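Local coordinates for designed helical repeat protein (PDB 5CWD), which has no known natural function, being a de novo designed helical repeat protein made to explore which repeat architectures computational design can reach, at residues A60-K70 against E109-E120; A133-A144 against A156-A167. One frame throughout, in Å; residues are numbered along the deposited sequence.

Interaction 1 of 2, residues A60-K70 against E109-E120; sequences AAESNDEEVAK and EVAKIAAKACLE
Ile113 enters the turn between helix 45-63 and helix 66-83, and its branches spread over it. CG2, anti to the backbone N, lies 3.6 Å from the carbonyl O of Ala60 and close to Asp65 O, CG1 comes beside Asn64 OD1, and CD1 rests against the aliphatic CG of Glu66, also at 3.6 Å, the two side chains crossing at about a right angle. With only a methyl at Ile113, as an alanine would supply, the Glu66 methylenes and the turn backbone are likely to lose their apolar partner and leave a gap beneath the turn. Farther along, Ala69 CB and Ala117 CB meet at 3.6 Å; the small methyls let the backbones come close. On the other flank Val110 CG1 faces the carbonyl O of Ala61. Asn64, the first residue past helix 45-63 to leave helical geometry, with positive phi (67°), gives a weak but straight hydrogen bond from ND2 to Glu109 OE1 (3.3 Å, N-H...O 169°), amide and carboxylate nearly coplanar. Opposite charges lie near each other beyond salt-bridge range: Glu66 OE2 is 4.4 Å from Lys116 NZ, which bonds to Gln166, and Lys70 CE packs 3.5 Å from Glu120 OE1. Behind this first shell, Asp65 N-caps helix 66-83, OD1 accepting from Glu67 N and Val68 N, and Ser63 OG accepts from Asp65 N in an ST turn. The axes of helix segments 66-70 and 109-120 approach to 8.9 Å and run 29° from parallel. Helix 87-105 also borders the contact, with Ala101 against Ala61 and Phe94 against Ala117, while helix 129-147 packs on Ala114 through Phe136.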
loop_
_atom_site.group_PDB
_atom_site.type_symbol
_atom_site.label_atom_id
_atom_site.label_comp_id
_atom_site.label_asym_id
_atom_site.label_seq_id
_atom_site.Cartn_x
_atom_site.Cartn_y
_atom_site.Cartn_z
ATOM N N ALA A 60 -0.483 4.170 -5.979
ATOM C CA ALA A 60 0.697 3.591 -6.610
ATOM C C ALA A 60 0.314 2.444 -7.534
ATOM O O ALA A 60 0.937 2.241 -8.576
ATOM C CB ALA A 60 1.675 3.113 -5.562
ATOM N N ALA A 61 -0.711 1.691 -7.149
ATOM C CA ALA A 61 -1.221 0.628 -8.006
ATOM C C ALA A 61 -1.881 1.210 -9.252
ATOM O O ALA A 61 -1.493 0.891 -10.376
ATOM C CB ALA A 61 -2.206 -0.245 -7.244
ATOM N N GLU A 62 -2.875 2.071 -9.048
ATOM C CA GLU A 62 -3.634 2.634 -10.162
ATOM C C GLU A 62 -2.779 3.521 -11.069
ATOM O O GLU A 62 -3.146 3.773 -12.218
ATOM C CB GLU A 62 -4.829 3.431 -9.636
ATOM C CG GLU A 62 -5.875 2.568 -8.950
ATOM C CD GLU A 62 -7.013 3.379 -8.363
ATOM O OE1 GLU A 62 -7.286 4.487 -8.875
ATOM O OE2 GLU A 62 -7.634 2.910 -7.385
ATOM N N SER A 63 -1.645 3.993 -10.557
ATOM C CA SER A 63 -0.744 4.824 -11.350
ATOM C C SER A 63 -0.071 3.996 -12.431
ATOM O O SER A 63 0.136 4.464 -13.551
ATOM C CB SER A 63 0.321 5.474 -10.468
ATOM O OG SER A 63 1.383 4.568 -10.222
ATOM N N ASN A 64 0.278 2.765 -12.072
ATOM C CA ASN A 64 0.929 1.835 -12.987
ATOM C C ASN A 64 2.341 2.291 -13.357
ATOM O O ASN A 64 2.839 1.972 -14.439
ATOM C CB ASN A 64 0.085 1.656 -14.253
ATOM C CG ASN A 64 0.437 0.397 -15.016
ATOM O OD1 ASN A 64 0.751 -0.636 -14.424
ATOM N ND2 ASN A 64 0.397 0.479 -16.340
ATOM N N ASP A 65 2.980 3.033 -12.455
ATOM C CA ASP A 65 4.364 3.463 -12.644
ATOM C C ASP A 65 5.243 2.928 -11.519
ATOM O O ASP A 65 4.784 2.770 -10.388
ATOM C CB ASP A 65 4.456 4.988 -12.705
ATOM C CG ASP A 65 5.874 5.478 -12.947
ATOM O OD1 ASP A 65 6.613 5.674 -11.958
ATOM O OD2 ASP A 65 6.249 5.662 -14.125
ATOM N N GLU A 66 6.507 2.664 -11.832
ATOM C CA GLU A 66 7.410 2.006 -10.891
ATOM C C GLU A 66 8.012 2.957 -9.860
ATOM O O GLU A 66 8.463 2.520 -8.801
ATOM C CB GLU A 66 8.539 1.305 -11.650
ATOM C CG GLU A 66 8.067 0.154 -12.526
ATOM C CD GLU A 66 9.206 -0.727 -12.993
ATOM O OE1 GLU A 66 10.376 -0.376 -12.732
ATOM O OE2 GLU A 66 8.929 -1.775 -13.615
ATOM N N GLU A 67 8.025 4.250 -10.165
ATOM C CA GLU A 67 8.595 5.238 -9.255
ATOM C C GLU A 67 7.544 5.697 -8.247
ATOM O O GLU A 67 7.841 5.918 -7.063
ATOM C CB GLU A 67 9.148 6.431 -10.038
ATOM C CG GLU A 67 10.050 6.052 -11.212
ATOM C CD GLU A 67 11.282 5.265 -10.793
ATOM O OE1 GLU A 67 11.612 5.257 -9.587
ATOM O OE2 GLU A 67 11.925 4.653 -11.674
ATOM N N VAL A 68 6.310 5.829 -8.724
ATOM C CA VAL A 68 5.190 6.188 -7.865
ATOM C C VAL A 68 5.065 5.155 -6.750
ATOM O O VAL A 68 4.608 5.467 -5.650
ATOM C CB VAL A 68 3.870 6.276 -8.658
ATOM C CG1 VAL A 68 2.723 6.687 -7.751
ATOM C CG2 VAL A 68 4.005 7.266 -9.802
ATOM N N ALA A 69 5.486 3.929 -7.039
ATOM C CA ALA A 69 5.543 2.889 -6.025
ATOM C C ALA A 69 6.496 3.295 -4.902
ATOM O O ALA A 69 6.116 3.313 -3.729
ATOM C CB ALA A 69 5.977 1.576 -6.641
ATOM N N LYS A 70 7.730 3.625 -5.268
ATOM C CA LYS A 70 8.727 4.059 -4.293
ATOM C C LYS A 70 8.255 5.279 -3.506
ATOM O O LYS A 70 8.360 5.328 -2.270
ATOM C CB LYS A 70 10.050 4.378 -4.988
ATOM C CG LYS A 70 10.962 3.180 -5.182
ATOM C CD LYS A 70 12.378 3.619 -5.522
ATOM C CE LYS A 70 13.362 2.478 -5.357
ATOM N NZ LYS A 70 14.765 2.969 -5.380
ATOM N N GLU A 109 0.467 -6.217 -15.166
ATOM C CA GLU A 109 1.363 -5.077 -15.026
ATOM C C GLU A 109 1.169 -4.469 -13.647
ATOM O O GLU A 109 2.105 -4.382 -12.850
ATOM C CB GLU A 109 1.094 -4.029 -16.103
ATOM C CG GLU A 109 1.102 -4.561 -17.521
ATOM C CD GLU A 109 0.785 -3.480 -18.532
ATOM O OE1 GLU A 109 0.755 -2.293 -18.143
ATOM O OE2 GLU A 109 0.563 -3.815 -19.715
ATOM N N VAL A 110 -0.069 -4.068 -13.376
ATOM C CA VAL A 110 -0.441 -3.504 -12.089
ATOM C C VAL A 110 -0.019 -4.442 -10.965
ATOM O O VAL A 110 0.398 -3.991 -9.901
ATOM C CB VAL A 110 -1.965 -3.245 -12.010
ATOM C CG1 VAL A 110 -2.364 -2.716 -10.637
ATOM C CG2 VAL A 110 -2.396 -2.267 -13.093
ATOM N N ALA A 111 -0.119 -5.745 -11.210
ATOM C CA ALA A 111 0.254 -6.744 -10.211
ATOM C C ALA A 111 1.753 -6.699 -9.929
ATOM O O ALA A 111 2.177 -6.729 -8.770
ATOM C CB ALA A 111 -0.155 -8.135 -10.667
ATOM N N LYS A 112 2.553 -6.632 -10.989
ATOM C CA LYS A 112 3.997 -6.500 -10.844
ATOM C C LYS A 112 4.333 -5.211 -10.101
ATOM O O LYS A 112 5.155 -5.210 -9.178
ATOM C CB LYS A 112 4.680 -6.520 -12.212
ATOM C CG LYS A 112 6.189 -6.347 -12.159
ATOM C CD LYS A 112 6.805 -6.481 -13.537
ATOM C CE LYS A 112 8.301 -6.225 -13.500
ATOM N NZ LYS A 112 8.916 -6.354 -14.849
ATOM N N ILE A 113 3.688 -4.121 -10.509
ATOM C CA ILE A 113 3.847 -2.834 -9.836
ATOM C C ILE A 113 3.541 -2.975 -8.347
ATOM O O ILE A 113 4.305 -2.510 -7.499
ATOM C CB ILE A 113 2.922 -1.746 -10.450
ATOM C CG1 ILE A 113 3.259 -1.506 -11.927
ATOM C CG2 ILE A 113 3.014 -0.433 -9.667
ATOM C CD1 ILE A 113 4.655 -0.966 -12.190
ATOM N N ALA A 114 2.422 -3.627 -8.040
ATOM C CA ALA A 114 1.979 -3.797 -6.660
ATOM C C ALA A 114 2.990 -4.610 -5.865
ATOM O O ALA A 114 3.366 -4.232 -4.759
ATOM C CB ALA A 114 0.613 -4.466 -6.620
ATOM N N ALA A 115 3.423 -5.728 -6.437
ATOM C CA ALA A 115 4.411 -6.581 -5.792
ATOM C C ALA A 115 5.684 -5.796 -5.490
ATOM O O ALA A 115 6.155 -5.754 -4.344
ATOM C CB ALA A 115 4.722 -7.775 -6.670
ATOM N N LYS A 116 6.229 -5.168 -6.529
ATOM C CA LYS A 116 7.450 -4.387 -6.392
ATOM C C LYS A 116 7.265 -3.336 -5.302
ATOM O O LYS A 116 8.106 -3.188 -4.412
ATOM C CB LYS A 116 7.818 -3.725 -7.723
ATOM C CG LYS A 116 9.309 -3.749 -8.046
ATOM C CD LYS A 116 9.612 -3.060 -9.377
ATOM C CE LYS A 116 9.207 -3.910 -10.583
ATOM N NZ LYS A 116 10.181 -5.004 -10.870
ATOM N N ALA A 117 6.141 -2.629 -5.368
ATOM C CA ALA A 117 5.816 -1.597 -4.395
ATOM C C ALA A 117 5.842 -2.153 -2.977
ATOM O O ALA A 117 6.623 -1.702 -2.138
ATOM C CB ALA A 117 4.457 -1.001 -4.701
ATOM N N CYS A 118 4.986 -3.138 -2.725
ATOM C CA CYS A 118 4.919 -3.800 -1.430
ATOM C C CYS A 118 6.301 -4.179 -0.918
ATOM O O CYS A 118 6.703 -3.775 0.177
ATOM C CB CYS A 118 4.044 -5.049 -1.523
ATOM S SG CYS A 118 4.225 -6.166 -0.124
ATOM N N LEU A 119 7.034 -4.940 -1.726
ATOM C CA LEU A 119 8.353 -5.404 -1.317
ATOM C C LEU A 119 9.307 -4.239 -1.067
ATOM O O LEU A 119 10.177 -4.322 -0.199
ATOM C CB LEU A 119 8.932 -6.349 -2.368
ATOM C CG LEU A 119 8.296 -7.739 -2.395
ATOM C CD1 LEU A 119 8.672 -8.481 -3.666
ATOM C CD2 LEU A 119 8.706 -8.547 -1.168
ATOM N N GLU A 120 9.148 -3.155 -1.820
ATOM C CA GLU A 120 9.949 -1.959 -1.582
ATOM C C GLU A 120 9.606 -1.332 -0.231
ATOM O O GLU A 120 10.503 -0.933 0.519
ATOM C CB GLU A 120 9.743 -0.939 -2.699
ATOM C CG GLU A 120 10.725 0.222 -2.658
ATOM C CD GLU A 120 12.118 -0.167 -3.124
ATOM O OE1 GLU A 120 12.259 -0.636 -4.275
ATOM O OE2 GLU A 120 13.075 -0.003 -2.339
#

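Interaction 2 of 2, residues A133-A144 against A156-A167; sequences ARSFCEAAKRAA and AKKACKEVAKQA
A disulfide-stapled antiparallel helical hairpin, formed by helix 129-147 and helix 150-167, brings Cys137 and Cys160 together near the middle of the contact. Their SG atoms are 2.0 Å apart with a chi3 of 103°, and their CA atoms come within 4.8 Å. The two sulfurs reach the bond by different torsions: SG of Cys137 is anti to its own backbone N, whereas SG of Cys160 stands anti to the carbonyl carbon. The axes of the two helix segments are 8.7 Å apart and their directions differ by 176°, a nearly exact antiparallel alignment. Toward the start of segment 133-144, Val163 divides its methyls between two neighbours: CG1 packs on Ala133 CB, and CG2 sits over a face of the Phe136 ring in a CH-pi contact, 3.8 Å from the ring centroid. Ala159 CB approaches the same ring at its edge, in plane, 3.9 Å from Phe136 CE1. Toward the other end, Ala156 CB fits between Ala140 and Ala144, its distance to Ala144 CB being 3.9 Å. Lys141 bends across Lys157 at about a right angle and sets NZ 3.7 Å from Lys157 CG, while the ammonium groups stay farther apart; Lys141 NZ has its salt bridge with Glu173. Helix 108-125 borders Val163 through Ala115. No hydrogen bond crosses between the segments, so the hairpin is joined by one covalent link and by apolar packing; the disulfide restricts separation and sliding of the helices, and the small alanine side chains are consistent with their close approach.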
loop_
_atom_site.group_PDB
_atom_site.type_symbol
_atom_site.label_atom_id
_atom_site.label_comp_id
_atom_site.label_asym_id
_atom_site.label_seq_id
_atom_site.Cartn_x
_atom_site.Cartn_y
_atom_site.Cartn_z
ATOM N N ALA A 133 5.841 -10.597 1.123
ATOM C CA ALA A 133 5.355 -11.379 -0.006
ATOM C C ALA A 133 4.163 -12.239 0.400
ATOM O O ALA A 133 3.148 -12.298 -0.301
ATOM C CB ALA A 133 6.467 -12.247 -0.551
ATOM N N ARG A 134 4.303 -12.898 1.545
ATOM C CA ARG A 134 3.270 -13.781 2.070
ATOM C C ARG A 134 1.993 -12.999 2.363
ATOM O O ARG A 134 0.892 -13.444 2.038
ATOM C CB ARG A 134 3.777 -14.481 3.330
ATOM C CG ARG A 134 2.979 -15.700 3.750
ATOM C CD ARG A 134 3.646 -16.388 4.928
ATOM N NE ARG A 134 2.720 -17.226 5.684
ATOM C CZ ARG A 134 2.989 -17.749 6.877
ATOM N NH1 ARG A 134 4.160 -17.523 7.461
ATOM N NH2 ARG A 134 2.084 -18.499 7.494
ATOM N N SER A 135 2.151 -11.829 2.977
ATOM C CA SER A 135 1.025 -10.945 3.248
ATOM C C SER A 135 0.323 -10.561 1.952
ATOM O O SER A 135 -0.903 -10.642 1.851
ATOM C CB SER A 135 1.490 -9.686 3.981
ATOM O OG SER A 135 2.134 -10.011 5.201
ATOM N N PHE A 136 1.115 -10.137 0.970
ATOM C CA PHE A 136 0.598 -9.777 -0.348
ATOM C C PHE A 136 -0.219 -10.915 -0.957
ATOM O O PHE A 136 -1.419 -10.763 -1.249
ATOM C CB PHE A 136 1.759 -9.412 -1.275
ATOM C CG PHE A 136 1.340 -8.733 -2.550
ATOM C CD1 PHE A 136 0.757 -9.451 -3.581
ATOM C CD2 PHE A 136 1.552 -7.374 -2.726
ATOM C CE1 PHE A 136 0.388 -8.826 -4.761
ATOM C CE2 PHE A 136 1.181 -6.744 -3.902
ATOM C CZ PHE A 136 0.599 -7.472 -4.920
ATOM N N CYS A 137 0.439 -12.056 -1.141
ATOM C CA CYS A 137 -0.204 -13.207 -1.754
ATOM C C CYS A 137 -1.470 -13.579 -0.991
ATOM O O CYS A 137 -2.548 -13.712 -1.577
ATOM C CB CYS A 137 0.754 -14.396 -1.802
ATOM S SG CYS A 137 0.143 -15.794 -2.773
ATOM N N GLU A 138 -1.343 -13.718 0.324
ATOM C CA GLU A 138 -2.468 -14.141 1.143
ATOM C C GLU A 138 -3.601 -13.123 1.072
ATOM O O GLU A 138 -4.773 -13.494 1.093
ATOM C CB GLU A 138 -2.032 -14.351 2.593
ATOM C CG GLU A 138 -3.048 -15.106 3.451
ATOM C CD GLU A 138 -3.202 -16.568 3.053
ATOM O OE1 GLU A 138 -2.489 -17.024 2.133
ATOM O OE2 GLU A 138 -4.038 -17.265 3.668
ATOM N N ALA A 139 -3.256 -11.842 0.984
ATOM C CA ALA A 139 -4.264 -10.799 0.821
ATOM C C ALA A 139 -5.007 -10.997 -0.492
ATOM O O ALA A 139 -6.242 -10.961 -0.535
ATOM C CB ALA A 139 -3.627 -9.423 0.867
ATOM N N ALA A 140 -4.248 -11.203 -1.563
ATOM C CA ALA A 140 -4.848 -11.498 -2.861
ATOM C C ALA A 140 -5.799 -12.697 -2.785
ATOM O O ALA A 140 -6.964 -12.609 -3.194
ATOM C CB ALA A 140 -3.769 -11.752 -3.890
ATOM N N LYS A 141 -5.301 -13.813 -2.258
ATOM C CA LYS A 141 -6.116 -15.020 -2.145
ATOM C C LYS A 141 -7.350 -14.763 -1.281
ATOM O O LYS A 141 -8.444 -15.258 -1.574
ATOM C CB LYS A 141 -5.299 -16.175 -1.557
ATOM C CG LYS A 141 -3.911 -16.346 -2.166
ATOM C CD LYS A 141 -3.596 -17.800 -2.494
ATOM C CE LYS A 141 -4.335 -18.289 -3.734
ATOM N NZ LYS A 141 -3.479 -19.198 -4.546
ATOM N N ARG A 142 -7.170 -13.983 -0.219
ATOM C CA ARG A 142 -8.273 -13.624 0.668
ATOM C C ARG A 142 -9.346 -12.875 -0.107
ATOM O O ARG A 142 -10.528 -13.209 -0.024
ATOM C CB ARG A 142 -7.780 -12.767 1.837
ATOM C CG ARG A 142 -8.787 -12.628 2.970
ATOM C CD ARG A 142 -8.676 -13.789 3.946
ATOM N NE ARG A 142 -9.778 -13.817 4.908
ATOM C CZ ARG A 142 -10.929 -14.459 4.721
ATOM N NH1 ARG A 142 -11.152 -15.136 3.602
ATOM N NH2 ARG A 142 -11.865 -14.424 5.660
ATOM N N ALA A 143 -8.926 -11.861 -0.858
ATOM C CA ALA A 143 -9.848 -11.107 -1.701
ATOM C C ALA A 143 -10.578 -12.037 -2.664
ATOM O O ALA A 143 -11.808 -12.005 -2.763
ATOM C CB ALA A 143 -9.106 -10.033 -2.468
ATOM N N ALA A 144 -9.813 -12.867 -3.366
ATOM C CA ALA A 144 -10.390 -13.818 -4.309
ATOM C C ALA A 144 -11.441 -14.699 -3.649
ATOM O O ALA A 144 -12.516 -14.915 -4.206
ATOM C CB ALA A 144 -9.305 -14.680 -4.915
ATOM N N ALA A 156 -5.347 -13.203 -8.772
ATOM C CA ALA A 156 -4.738 -13.435 -7.468
ATOM C C ALA A 156 -3.523 -14.357 -7.592
ATOM O O ALA A 156 -2.438 -14.051 -7.082
ATOM C CB ALA A 156 -5.753 -14.024 -6.507
ATOM N N LYS A 157 -3.707 -15.483 -8.275
ATOM C CA LYS A 157 -2.615 -16.427 -8.489
ATOM C C LYS A 157 -1.498 -15.806 -9.328
ATOM O O LYS A 157 -0.314 -16.019 -9.051
ATOM C CB LYS A 157 -3.140 -17.701 -9.150
ATOM C CG LYS A 157 -3.929 -18.586 -8.191
ATOM C CD LYS A 157 -4.549 -19.788 -8.884
ATOM C CE LYS A 157 -5.246 -20.693 -7.875
ATOM N NZ LYS A 157 -5.890 -21.876 -8.514
ATOM N N LYS A 158 -1.870 -15.031 -10.343
ATOM C CA LYS A 158 -0.883 -14.312 -11.141
ATOM C C LYS A 158 -0.072 -13.373 -10.257
ATOM O O LYS A 158 1.157 -13.300 -10.359
ATOM C CB LYS A 158 -1.560 -13.518 -12.259
ATOM C CG LYS A 158 -2.211 -14.373 -13.334
ATOM C CD LYS A 158 -2.984 -13.509 -14.322
ATOM C CE LYS A 158 -3.750 -14.350 -15.331
ATOM N NZ LYS A 158 -4.692 -13.521 -16.135
ATOM N N ALA A 159 -0.770 -12.654 -9.387
ATOM C CA ALA A 159 -0.124 -11.728 -8.470
ATOM C C ALA A 159 0.841 -12.474 -7.553
ATOM O O ALA A 159 1.990 -12.060 -7.370
ATOM C CB ALA A 159 -1.162 -10.983 -7.659
ATOM N N CYS A 160 0.370 -13.579 -6.982
ATOM C CA CYS A 160 1.227 -14.430 -6.163
ATOM C C CYS A 160 2.480 -14.862 -6.922
ATOM O O CYS A 160 3.590 -14.757 -6.403
ATOM C CB CYS A 160 0.459 -15.661 -5.689
ATOM S SG CYS A 160 -0.828 -15.295 -4.487
ATOM N N LYS A 161 2.296 -15.350 -8.146
ATOM C CA LYS A 161 3.423 -15.724 -8.997
ATOM C C LYS A 161 4.399 -14.564 -9.162
ATOM O O LYS A 161 5.607 -14.725 -8.969
ATOM C CB LYS A 161 2.934 -16.185 -10.371
ATOM C CG LYS A 161 2.262 -17.551 -10.377
ATOM C CD LYS A 161 1.788 -17.922 -11.775
ATOM C CE LYS A 161 1.149 -19.301 -11.804
ATOM N NZ LYS A 161 0.806 -19.719 -13.194
ATOM N N GLU A 162 3.873 -13.397 -9.525
ATOM C CA GLU A 162 4.698 -12.200 -9.665
ATOM C C GLU A 162 5.504 -11.931 -8.401
ATOM O O GLU A 162 6.719 -11.745 -8.464
ATOM C CB GLU A 162 3.833 -10.984 -9.995
ATOM C CG GLU A 162 3.566 -10.799 -11.480
ATOM C CD GLU A 162 4.805 -10.370 -12.252
ATOM O OE1 GLU A 162 5.870 -10.186 -11.624
ATOM O OE2 GLU A 162 4.709 -10.214 -13.488
ATOM N N VAL A 163 4.830 -11.916 -7.256
ATOM C CA VAL A 163 5.512 -11.689 -5.986
ATOM C C VAL A 163 6.560 -12.767 -5.731
ATOM O O VAL A 163 7.638 -12.481 -5.207
ATOM C CB VAL A 163 4.525 -11.666 -4.808
ATOM C CG1 VAL A 163 5.261 -11.556 -3.483
ATOM C CG2 VAL A 163 3.580 -10.512 -4.941
ATOM N N ALA A 164 6.236 -14.003 -6.092
ATOM C CA ALA A 164 7.160 -15.112 -5.906
ATOM C C ALA A 164 8.424 -14.870 -6.719
ATOM O O ALA A 164 9.537 -15.041 -6.218
ATOM C CB ALA A 164 6.509 -16.426 -6.302
ATOM N N LYS A 165 8.247 -14.468 -7.975
ATOM C CA LYS A 165 9.375 -14.104 -8.825
ATOM C C LYS A 165 10.176 -12.962 -8.203
ATOM O O LYS A 165 11.397 -13.049 -8.074
ATOM C CB LYS A 165 8.896 -13.703 -10.222
ATOM C CG LYS A 165 9.117 -14.766 -11.289
ATOM C CD LYS A 165 8.230 -15.982 -11.074
ATOM C CE LYS A 165 8.501 -17.064 -12.115
ATOM N NZ LYS A 165 8.248 -16.593 -13.507
ATOM N N GLN A 166 9.474 -11.898 -7.820
ATOM C CA GLN A 166 10.096 -10.720 -7.216
ATOM C C GLN A 166 10.967 -11.074 -6.011
ATOM O O GLN A 166 12.168 -10.803 -5.997
ATOM C CB GLN A 166 9.016 -9.721 -6.787
ATOM C CG GLN A 166 8.253 -9.053 -7.936
ATOM C CD GLN A 166 9.033 -7.975 -8.676
ATOM O OE1 GLN A 166 8.738 -7.688 -9.837
ATOM N NE2 GLN A 166 10.012 -7.362 -8.014
ATOM N N ALA A 167 10.350 -11.681 -5.002
ATOM C CA ALA A 167 11.040 -11.998 -3.758
ATOM C C ALA A 167 12.068 -13.107 -3.949
ATOM O O ALA A 167 12.999 -13.244 -3.155
ATOM C CB ALA A 167 10.036 -12.395 -2.693
#

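Helix 108-125 supplies one side of interaction 1, where it packs on the turn at 60-70, and also packs on both helices of interaction 2. The centres are 13 Å apart, and Lys116 NZ with Gln166 OE1 forms a probable hydrogen bond linking them. Interaction 2 is mostly buried and joins consecutive antiparallel helices through a disulfide and apolar groups. Interaction 1 is only partly buried and joins a helix end, a turn and a helix start to a helix distant in sequence, combining an alanine and isoleucine centre with a polar, charged margin. Cys118 of interaction 1 belongs to a separate disulfide, with Cys95.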